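Local coordinates for cytolethal distending toxin protein C (Haemophilus ducreyi, PDB 1SR4) that forms, with subunits A and B, a bacterial genotoxin that damages DNA, and is a lectin-like subunit probably involved in carbohydrate binding, at residues F68-A73 with K82-C87; D122-E127 with Y142-L147. One frame throughout, in Å; residues are numbered along the deposited sequence.

Contact 1: F68-A73 with K82-C87; sequences FKVVGA and KGTTDC
Two small side-chain contacts, Val70 on Thr84 and Lys69 on Cys87, join the end of a barrel strand to the hairpin that follows it. Strand 64-69 runs out into a type II turn from Val70 to Ala73, and the chain then forms the hairpin of strands 75-77 and 84-86. The two segments are not paired partners: the CA atoms of Lys69 and Cys87 lie 7.5 Å apart, and no hydrogen bond crosses between them. Strand 75-77 mediates instead, with backbone bonds from Phe77 to Phe68 and from Cys76 to Thr85.

At the first meeting point, methyl faces methyl. CG2 of Val70 touches CG2 of Thr84 at 3.9 Å, with the side chains crossing at about a right angle. CG2 is anti to the carbonyl carbon in each residue, and OG1 of Thr84 sits between the backbone N and the carbonyl carbon (chi1 60°), where it makes a weak hydrogen bond with Asp34. Trp46 packs against both residues as a common neighbour.

The second meeting point uses the aliphatic part of a lysine. CG of Lys69 lies 4.2 Å from SG of Cys87, whose sulfur is joined in a disulfide to Cys76. With CG anti to the backbone N (chi1 180°), the lysine chain runs on extended until its final bond bends the ammonium over the turn. There NZ donates to Val70 O at 2.8 Å, nearly in line with the carbonyl bond (165°), and to Ala73 O at 3.0 Å from above the carbonyl plane.

The chemistry thus divides along one side chain: methylenes rest near the disulfide, while carbonyls and a carboxylate hold the charged end. Direct contact across the segments is apolar, whereas NZ ties the turn's carbonyls to strand 46-50 through its salt bridge to Glu47.

Contact 2: D122-E127 with Y142-L147; sequences DDLKLE and YQWGIL
Leu124 reaches the indole of Trp144 through one methyl group, and tracing its side chain outward shows how a single branch can make a contact. CB of Leu124 stands 5.6 Å from CH2 of Trp144, so the first carbon only sets the direction. CG of Leu124, anti to the backbone N (chi1 -169°), brings the branch point to 4.8 Å from CH2 of Trp144. Of the two methyls, CD1 of Leu124 does the touching: it lies 3.3 Å from CH2 of Trp144, a tight approach, and 3.7 Å from CZ2 of Trp144. CD2 of Leu124 diverges and remains 5.3 Å from CH2 of Trp144. The methyl thus meets the outer end of the six-membered ring obliquely.

The indole is anchored from its other end. NE1 of Trp144 donates to the carbonyl O of Ile116, on the strand paired with 125-127, and the side chain of Ile116 also touches Leu124. This bond helps fix the rotation of the ring that receives the methyl.

A looser approach lies further along, where OE1 of Glu127 and OH of Tyr142 are 4.2 Å apart, too far for a hydrogen bond. Their carboxylate and ring planes are inclined by 37°. Each group has a neighbour on strand 115-117: OE2 of Glu127 is hydrogen-bonded to Thr117 OG1, and the tyrosine packs against Thr117, while its ring also meets that of Phe138.

Strand 144-147 bonds through its backbone to Arg23 on one neighbouring strand and to Phe105 on another, so it closes the barrel. Hairpin 115-117/125-127 lies against the beginning of that closing strand. Barrel strands packed against hairpins in this way belong to the beta-trefoil fold of the ricin-type lectin family.

In the fold
Contacts 1 and 2 are two instances of one principle of the beta-trefoil: a two-stranded hairpin packs against a strand of the six-stranded barrel. Their barrel strands, 64-69 and 144-147, are separated in the sheet by strands 46-50 and 19-24. The contact centres lie about 17 Å apart, and although their nearest atoms come within about 5 Å, the two do not touch. They differ in their place in the holotoxin. No other chain reaches contact 1, whereas in contact 2 Gln143 hydrogen-bonds through NE2 to Leu200 O of subunit A, Ile146 makes backbone hydrogen bonds to subunit B, and Leu147 packs on both, so segment 142-147 lies where three subunits meet.

Contact 1: F68-A73 with K82-C87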
loop_
_atom_site.group_PDB
_atom_site.type_symbol
_atom_site.label_atom_id
_atom_site.label_comp_id
_atom_site.label_asym_id
_atom_site.label_seq_id
_atom_site.Cartn_x
_atom_site.Cartn_y
_atom_site.Cartn_z
ATOM N N PHE C 68 -2.736 -6.217 -19.145
ATOM C CA PHE C 68 -3.934 -6.413 -18.349
ATOM C C PHE C 68 -4.537 -7.677 -18.961
ATOM O O PHE C 68 -5.030 -7.657 -20.089
ATOM C CB PHE C 68 -4.866 -5.211 -18.498
ATOM C CG PHE C 68 -4.233 -3.909 -18.071
ATOM C CD1 PHE C 68 -3.952 -3.662 -16.732
ATOM C CD2 PHE C 68 -3.850 -2.961 -19.019
ATOM C CE1 PHE C 68 -3.292 -2.487 -16.342
ATOM C CE2 PHE C 68 -3.191 -1.790 -18.634
ATOM C CZ PHE C 68 -2.913 -1.556 -17.298
ATOM N N LYS C 69 -4.481 -8.773 -18.210
ATOM C CA LYS C 69 -4.964 -10.071 -18.674
ATOM C C LYS C 69 -6.340 -10.477 -18.169
ATOM O O LYS C 69 -6.698 -10.246 -17.013
ATOM C CB LYS C 69 -3.941 -11.147 -18.285
ATOM C CG LYS C 69 -4.297 -12.574 -18.694
ATOM C CD LYS C 69 -3.307 -13.562 -18.078
ATOM C CE LYS C 69 -3.763 -15.017 -18.254
ATOM N NZ LYS C 69 -5.133 -15.228 -17.696
ATOM N N VAL C 70 -7.100 -11.100 -19.057
ATOM C CA VAL C 70 -8.436 -11.584 -18.756
ATOM C C VAL C 70 -8.311 -12.785 -17.830
ATOM O O VAL C 70 -7.413 -13.615 -17.984
ATOM C CB VAL C 70 -9.173 -12.040 -20.051
ATOM C CG1 VAL C 70 -10.513 -12.685 -19.707
ATOM C CG2 VAL C 70 -9.393 -10.836 -20.975
ATOM N N VAL C 71 -9.209 -12.878 -16.867
ATOM C CA VAL C 71 -9.180 -14.007 -15.953
ATOM C C VAL C 71 -9.543 -15.290 -16.713
ATOM O O VAL C 71 -10.560 -15.338 -17.400
ATOM C CB VAL C 71 -10.203 -13.819 -14.813
ATOM C CG1 VAL C 71 -10.264 -15.076 -13.945
ATOM C CG2 VAL C 71 -9.814 -12.597 -13.961
ATOM N N GLY C 72 -8.708 -16.314 -16.591
ATOM C CA GLY C 72 -8.986 -17.588 -17.244
ATOM C C GLY C 72 -8.753 -17.700 -18.752
ATOM O O GLY C 72 -9.130 -18.710 -19.356
ATOM N N ALA C 73 -8.128 -16.698 -19.368
ATOM C CA ALA C 73 -7.873 -16.757 -20.809
ATOM C C ALA C 73 -6.578 -16.047 -21.189
ATOM O O ALA C 73 -6.130 -15.119 -20.504
ATOM C CB ALA C 73 -9.033 -16.137 -21.566
ATOM N N LYS C 82 -12.913 -6.127 -29.894
ATOM C CA LYS C 82 -13.845 -5.691 -28.877
ATOM C C LYS C 82 -13.180 -5.296 -27.560
ATOM O O LYS C 82 -13.853 -5.240 -26.531
ATOM C CB LYS C 82 -14.882 -6.787 -28.616
ATOM C CG LYS C 82 -15.591 -7.279 -29.870
ATOM C CD LYS C 82 -16.299 -6.143 -30.594
ATOM C CE LYS C 82 -17.407 -5.545 -29.733
ATOM N NZ LYS C 82 -17.995 -4.322 -30.359
ATOM N N GLY C 83 -11.872 -5.034 -27.583
ATOM C CA GLY C 83 -11.203 -4.631 -26.357
ATOM C C GLY C 83 -10.068 -5.514 -25.871
ATOM O O GLY C 83 -9.398 -5.165 -24.901
ATOM N N THR C 84 -9.860 -6.658 -26.516
ATOM C CA THR C 84 -8.777 -7.572 -26.158
ATOM C C THR C 84 -8.247 -8.288 -27.393
ATOM O O THR C 84 -8.902 -8.323 -28.437
ATOM C CB THR C 84 -9.225 -8.716 -25.206
ATOM O OG1 THR C 84 -10.252 -9.480 -25.847
ATOM C CG2 THR C 84 -9.732 -8.175 -23.871
ATOM N N THR C 85 -7.055 -8.853 -27.260
ATOM C CA THR C 85 -6.462 -9.646 -28.319
ATOM C C THR C 85 -5.496 -10.600 -27.619
ATOM O O THR C 85 -5.326 -10.529 -26.391
ATOM C CB THR C 85 -5.733 -8.773 -29.408
ATOM O OG1 THR C 85 -5.354 -9.616 -30.505
ATOM C CG2 THR C 85 -4.464 -8.119 -28.854
ATOM N N ASP C 86 -4.891 -11.507 -28.380
ATOM C CA ASP C 86 -3.941 -12.470 -27.836
ATOM C C ASP C 86 -2.816 -11.744 -27.090
ATOM O O ASP C 86 -2.254 -10.763 -27.597
ATOM C CB ASP C 86 -3.346 -13.302 -28.971
ATOM C CG ASP C 86 -2.565 -14.501 -28.468
ATOM O OD1 ASP C 86 -1.599 -14.319 -27.686
ATOM O OD2 ASP C 86 -2.921 -15.637 -28.861
ATOM N N CYS C 87 -2.477 -12.234 -25.899
ATOM C CA CYS C 87 -1.442 -11.595 -25.095
ATOM C C CYS C 87 -0.075 -11.586 -25.774
ATOM O O CYS C 87 0.751 -10.713 -25.490
ATOM C CB CYS C 87 -1.357 -12.242 -23.702
ATOM S SG CYS C 87 -2.816 -11.967 -22.620
#

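Contact 2: D122-E127 with Y142-L147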
loop_
_atom_site.group_PDB
_atom_site.type_symbol
_atom_site.label_atom_id
_atom_site.label_comp_id
_atom_site.label_asym_id
_atom_site.label_seq_id
_atom_site.Cartn_x
_atom_site.Cartn_y
_atom_site.Cartn_z
ATOM N N ASP C 122 -17.898 6.053 -21.884
ATOM C CA ASP C 122 -17.525 5.116 -22.919
ATOM C C ASP C 122 -16.591 5.669 -24.019
ATOM O O ASP C 122 -16.636 5.225 -25.168
ATOM C CB ASP C 122 -18.832 4.546 -23.481
ATOM C CG ASP C 122 -19.774 4.069 -22.361
ATOM O OD1 ASP C 122 -19.410 3.106 -21.653
ATOM O OD2 ASP C 122 -20.858 4.659 -22.159
ATOM N N ASP C 123 -15.746 6.634 -23.644
ATOM C CA ASP C 123 -14.746 7.236 -24.538
ATOM C C ASP C 123 -13.408 6.669 -24.061
ATOM O O ASP C 123 -13.083 6.745 -22.882
ATOM C CB ASP C 123 -14.715 8.768 -24.393
ATOM C CG ASP C 123 -13.476 9.407 -25.046
ATOM O OD1 ASP C 123 -13.367 9.379 -26.289
ATOM O OD2 ASP C 123 -12.601 9.937 -24.319
ATOM N N LEU C 124 -12.642 6.086 -24.966
ATOM C CA LEU C 124 -11.362 5.515 -24.589
ATOM C C LEU C 124 -10.453 5.560 -25.795
ATOM O O LEU C 124 -10.706 4.891 -26.789
ATOM C CB LEU C 124 -11.539 4.064 -24.132
ATOM C CG LEU C 124 -10.341 3.390 -23.456
ATOM C CD1 LEU C 124 -10.055 4.088 -22.137
ATOM C CD2 LEU C 124 -10.633 1.913 -23.195
ATOM N N LYS C 125 -9.394 6.353 -25.716
ATOM C CA LYS C 125 -8.481 6.435 -26.834
ATOM C C LYS C 125 -7.037 6.538 -26.401
ATOM O O LYS C 125 -6.740 6.786 -25.233
ATOM C CB LYS C 125 -8.852 7.607 -27.739
ATOM C CG LYS C 125 -9.243 8.865 -27.009
ATOM C CD LYS C 125 -9.992 9.821 -27.945
ATOM C CE LYS C 125 -11.252 9.169 -28.512
ATOM N NZ LYS C 125 -12.019 10.073 -29.426
ATOM N N LEU C 126 -6.159 6.322 -27.371
ATOM C CA LEU C 126 -4.722 6.357 -27.177
ATOM C C LEU C 126 -4.236 7.547 -27.994
ATOM O O LEU C 126 -4.198 7.488 -29.228
ATOM C CB LEU C 126 -4.134 5.052 -27.703
ATOM C CG LEU C 126 -2.688 4.667 -27.431
ATOM C CD1 LEU C 126 -2.460 4.476 -25.945
ATOM C CD2 LEU C 126 -2.393 3.380 -28.190
ATOM N N GLU C 127 -3.879 8.630 -27.315
ATOM C CA GLU C 127 -3.447 9.837 -28.020
ATOM C C GLU C 127 -2.063 10.358 -27.663
ATOM O O GLU C 127 -1.544 10.102 -26.572
ATOM C CB GLU C 127 -4.460 10.954 -27.786
ATOM C CG GLU C 127 -4.726 11.262 -26.324
ATOM C CD GLU C 127 -5.763 12.372 -26.127
ATOM O OE1 GLU C 127 -5.527 13.511 -26.593
ATOM O OE2 GLU C 127 -6.811 12.111 -25.501
ATOM N N TYR C 142 -6.654 11.856 -18.046
ATOM C CA TYR C 142 -5.432 11.076 -18.250
ATOM C C TYR C 142 -5.140 10.124 -17.112
ATOM O O TYR C 142 -4.193 9.354 -17.191
ATOM C CB TYR C 142 -4.220 12.010 -18.334
ATOM C CG TYR C 142 -4.181 12.874 -19.554
ATOM C CD1 TYR C 142 -3.346 12.556 -20.616
ATOM C CD2 TYR C 142 -5.006 13.981 -19.661
ATOM C CE1 TYR C 142 -3.335 13.324 -21.777
ATOM C CE2 TYR C 142 -5.008 14.761 -20.809
ATOM C CZ TYR C 142 -4.170 14.424 -21.862
ATOM O OH TYR C 142 -4.166 15.189 -22.996
ATOM N N GLN C 143 -5.945 10.199 -16.055
ATOM C CA GLN C 143 -5.725 9.422 -14.845
ATOM C C GLN C 143 -6.532 8.159 -14.691
ATOM O O GLN C 143 -7.719 8.129 -14.986
ATOM C CB GLN C 143 -5.979 10.314 -13.637
ATOM C CG GLN C 143 -5.143 11.603 -13.609
ATOM C CD GLN C 143 -5.428 12.393 -12.355
ATOM O OE1 GLN C 143 -5.632 11.812 -11.286
ATOM N NE2 GLN C 143 -5.430 13.720 -12.464
ATOM N N TRP C 144 -5.870 7.135 -14.169
ATOM C CA TRP C 144 -6.464 5.829 -13.967
ATOM C C TRP C 144 -6.275 5.293 -12.553
ATOM O O TRP C 144 -5.230 5.497 -11.931
ATOM C CB TRP C 144 -5.835 4.859 -14.967
ATOM C CG TRP C 144 -6.137 5.300 -16.360
ATOM C CD1 TRP C 144 -5.445 6.207 -17.113
ATOM C CD2 TRP C 144 -7.317 4.983 -17.095
ATOM N NE1 TRP C 144 -6.138 6.484 -18.274
ATOM C CE2 TRP C 144 -7.291 5.747 -18.286
ATOM C CE3 TRP C 144 -8.403 4.130 -16.858
ATOM C CZ2 TRP C 144 -8.316 5.683 -19.242
ATOM C CZ3 TRP C 144 -9.423 4.069 -17.803
ATOM C CH2 TRP C 144 -9.371 4.841 -18.980
ATOM N N GLY C 145 -7.285 4.597 -12.053
ATOM C CA GLY C 145 -7.165 4.001 -10.735
ATOM C C GLY C 145 -6.993 2.502 -10.907
ATOM O O GLY C 145 -7.753 1.879 -11.646
ATOM N N ILE C 146 -5.965 1.931 -10.284
ATOM C CA ILE C 146 -5.736 0.483 -10.333
ATOM C C ILE C 146 -6.340 0.105 -8.985
ATOM O O ILE C 146 -5.692 0.222 -7.950
ATOM C CB ILE C 146 -4.221 0.143 -10.375
ATOM C CG1 ILE C 146 -3.627 0.487 -11.751
ATOM C CG2 ILE C 146 -4.010 -1.371 -10.206
ATOM C CD1 ILE C 146 -3.840 1.899 -12.177
ATOM N N LEU C 147 -7.587 -0.339 -9.019
ATOM C CA LEU C 147 -8.351 -0.598 -7.801
ATOM C C LEU C 147 -8.816 -2.027 -7.550
ATOM O O LEU C 147 -8.668 -2.901 -8.404
ATOM C CB LEU C 147 -9.578 0.336 -7.817
ATOM C CG LEU C 147 -9.256 1.843 -7.872
ATOM C CD1 LEU C 147 -10.454 2.656 -8.347
ATOM C CD2 LEU C 147 -8.827 2.314 -6.487
#